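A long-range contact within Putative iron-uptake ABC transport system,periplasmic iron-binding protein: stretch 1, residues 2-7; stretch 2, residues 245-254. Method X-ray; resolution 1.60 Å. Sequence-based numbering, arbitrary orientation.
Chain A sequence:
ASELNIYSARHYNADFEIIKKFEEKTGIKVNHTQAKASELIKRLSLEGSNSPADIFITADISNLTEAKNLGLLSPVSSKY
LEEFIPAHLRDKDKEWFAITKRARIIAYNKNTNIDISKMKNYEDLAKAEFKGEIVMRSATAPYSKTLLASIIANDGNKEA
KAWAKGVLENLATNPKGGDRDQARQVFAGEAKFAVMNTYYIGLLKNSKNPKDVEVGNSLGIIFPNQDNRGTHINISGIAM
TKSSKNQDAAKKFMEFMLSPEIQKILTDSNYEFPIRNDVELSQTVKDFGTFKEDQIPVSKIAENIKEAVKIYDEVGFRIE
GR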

# COMPACT_ATOMS: atom_id res chain seq x y z
N SER A 2 25.72 -1.31 -15.15
CA SER A 2 26.38 -2.50 -14.51
C SER A 2 25.80 -3.00 -13.18
O SER A 2 25.51 -4.18 -13.11
CB SER A 2 27.89 -2.35 -14.40
OG SER A 2 28.47 -3.65 -14.32
N GLU A 3 25.66 -2.16 -12.14
CA GLU A 3 24.93 -2.52 -10.91
C GLU A 3 23.79 -1.49 -10.66
O GLU A 3 23.83 -0.33 -11.13
CB GLU A 3 25.87 -2.53 -9.69
CG GLU A 3 26.59 -3.84 -9.35
CD GLU A 3 27.13 -3.84 -7.92
OE1 GLU A 3 27.50 -2.73 -7.47
OE2 GLU A 3 27.16 -4.91 -7.23
N LEU A 4 22.78 -1.93 -9.93
CA LEU A 4 21.66 -1.06 -9.50
C LEU A 4 21.26 -1.49 -8.10
O LEU A 4 20.98 -2.64 -7.87
CB LEU A 4 20.47 -1.14 -10.47
CG LEU A 4 19.29 -0.29 -9.99
CD1 LEU A 4 19.55 1.20 -10.15
CD2 LEU A 4 18.06 -0.71 -10.78
N ASN A 5 21.31 -0.57 -7.14
CA ASN A 5 21.04 -0.87 -5.75
C ASN A 5 19.64 -0.41 -5.32
O ASN A 5 19.36 0.78 -5.33
CB ASN A 5 22.11 -0.18 -4.92
CG ASN A 5 23.52 -0.75 -5.23
OD1 ASN A 5 23.70 -1.97 -5.25
ND2 ASN A 5 24.49 0.11 -5.46
N ILE A 6 18.75 -1.37 -5.06
CA ILE A 6 17.36 -1.09 -4.71
C ILE A 6 17.13 -1.36 -3.23
O ILE A 6 17.44 -2.45 -2.76
CB ILE A 6 16.43 -1.99 -5.54
CG1 ILE A 6 16.63 -1.67 -7.02
CG2 ILE A 6 14.98 -1.85 -5.05
CD1 ILE A 6 15.69 -2.40 -7.98
N TYR A 7 16.62 -0.36 -2.52
CA TYR A 7 16.11 -0.48 -1.17
C TYR A 7 14.57 -0.52 -1.30
O TYR A 7 13.99 0.45 -1.72
CB TYR A 7 16.52 0.75 -0.34
CG TYR A 7 17.94 0.75 0.22
CD1 TYR A 7 18.92 -0.04 -0.31
CD2 TYR A 7 18.29 1.66 1.17
CE1 TYR A 7 20.27 0.02 0.19
CE2 TYR A 7 19.60 1.73 1.68
CZ TYR A 7 20.58 0.93 1.17
OH TYR A 7 21.89 1.05 1.64
N LYS A 245 24.51 6.71 -7.56
CA LYS A 245 25.65 6.87 -8.45
C LYS A 245 25.44 6.11 -9.77
O LYS A 245 26.27 6.26 -10.68
CB LYS A 245 26.97 6.41 -7.78
CG LYS A 245 27.34 7.19 -6.49
CD LYS A 245 27.55 8.67 -6.73
CE LYS A 245 28.85 9.24 -6.03
NZ LYS A 245 29.74 10.05 -6.97
N ASN A 246 24.37 5.32 -9.85
CA ASN A 246 24.01 4.58 -11.07
C ASN A 246 22.71 5.18 -11.60
O ASN A 246 21.73 4.47 -11.72
CB ASN A 246 23.86 3.11 -10.75
CG ASN A 246 25.12 2.50 -10.10
OD1 ASN A 246 26.21 2.55 -10.69
ND2 ASN A 246 24.97 1.92 -8.93
N GLN A 247 22.69 6.48 -11.87
CA GLN A 247 21.47 7.20 -12.17
C GLN A 247 20.82 6.77 -13.48
O GLN A 247 19.57 6.75 -13.56
CB GLN A 247 21.68 8.72 -12.13
CG GLN A 247 22.10 9.15 -10.73
CD GLN A 247 21.93 10.60 -10.48
OE1 GLN A 247 21.58 11.37 -11.39
NE2 GLN A 247 22.22 11.02 -9.27
N ASP A 248 21.63 6.42 -14.47
CA ASP A 248 21.05 5.94 -15.75
C ASP A 248 20.27 4.62 -15.53
O ASP A 248 19.14 4.43 -16.02
CB ASP A 248 22.15 5.77 -16.79
CG ASP A 248 21.60 5.37 -18.15
OD1 ASP A 248 21.88 4.26 -18.60
OD2 ASP A 248 20.83 6.12 -18.79
N ALA A 249 20.87 3.70 -14.80
CA ALA A 249 20.23 2.44 -14.50
C ALA A 249 18.97 2.67 -13.66
O ALA A 249 17.97 2.02 -13.84
CB ALA A 249 21.21 1.55 -13.74
N ALA A 250 19.00 3.63 -12.74
CA ALA A 250 17.89 3.91 -11.88
C ALA A 250 16.68 4.38 -12.71
O ALA A 250 15.59 3.88 -12.53
CB ALA A 250 18.27 4.93 -10.84
N LYS A 251 16.94 5.28 -13.63
CA LYS A 251 15.91 5.85 -14.49
C LYS A 251 15.36 4.76 -15.39
O LYS A 251 14.13 4.69 -15.60
CB LYS A 251 16.43 7.08 -15.25
CG LYS A 251 16.79 8.21 -14.33
CD LYS A 251 17.35 9.42 -15.01
CE LYS A 251 18.00 10.35 -14.01
NZ LYS A 251 18.74 11.49 -14.75
N LYS A 252 16.24 3.89 -15.90
CA LYS A 252 15.82 2.77 -16.74
C LYS A 252 14.90 1.83 -15.97
O LYS A 252 13.86 1.37 -16.50
CB LYS A 252 17.05 2.01 -17.24
CG LYS A 252 17.73 2.66 -18.43
CD LYS A 252 18.90 1.76 -18.92
CE LYS A 252 19.42 2.23 -20.29
NZ LYS A 252 19.52 3.77 -20.30
N PHE A 253 15.24 1.59 -14.73
CA PHE A 253 14.45 0.72 -13.89
C PHE A 253 13.07 1.32 -13.60
O PHE A 253 12.06 0.59 -13.63
CB PHE A 253 15.17 0.36 -12.55
CG PHE A 253 14.45 -0.67 -11.79
CD1 PHE A 253 14.60 -2.01 -12.08
CD2 PHE A 253 13.56 -0.31 -10.79
CE1 PHE A 253 13.86 -2.99 -11.39
CE2 PHE A 253 12.84 -1.26 -10.10
CZ PHE A 253 13.00 -2.59 -10.41
N MET A 254 13.03 2.62 -13.30
CA MET A 254 11.78 3.31 -13.00
C MET A 254 10.85 3.20 -14.25
O MET A 254 9.67 2.84 -14.11
CB MET A 254 12.09 4.76 -12.62
CG MET A 254 12.76 4.86 -11.26
SD MET A 254 13.45 6.47 -10.94
CE MET A 254 12.00 7.40 -10.54

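Apolar packing holds this contact together; no hydrogen bond or salt bridge crosses it. A strand, residues 3-7, lies against a helix, residues 247-254, with axes 8.1 Å apart at closest approach and their N-to-C directions 63° apart. The contact is small, burying 321 Å², and L4 is its centre. L4, I6, A249, A250 and F253 are buried, suiting apolar side chains; N246 and E3 are more open.

L4 gives up the most area. Its CA-to-CB bond points sideways, but chi1 in t and chi2 in p bring the branched end to the helix. L4 CD1 settles on the backbone where A249 meets A250, 3.6 Å from A250 N and 4.0 Å from the CB of each alanine. The small alanine side chains leave that backbone within reach, and the CA atoms of L4 and A249 come to 6.3 Å. L4 CD2 turns to the next helical turn and meets F253 CB at 3.6 Å.

The second apolar element is a CH-pi contact. I6, two residues along the strand, points toward the helix, and its m, t rotamer extends CD1 over one face of the F253 ring, 3.8 Å from the centroid and 17° off the ring normal. F253 sits one turn after A249 and also points toward the strand, where L4 CD2 meets the near part of its ring as well.

Polar atoms gather at the start of the helix without bonding across. N246, at the N-cap position, makes no side-chain capping bond; its side chain lies against the strand instead, with CG 3.3 Å from E3 O. Its ND2 is equally close to that oxygen, but the angle is poor, and ND2 bonds elsewhere in the structure.

On the exposed helix side, K252 NZ and D248 OD1 form a 2.9 Å salt bridge one turn apart.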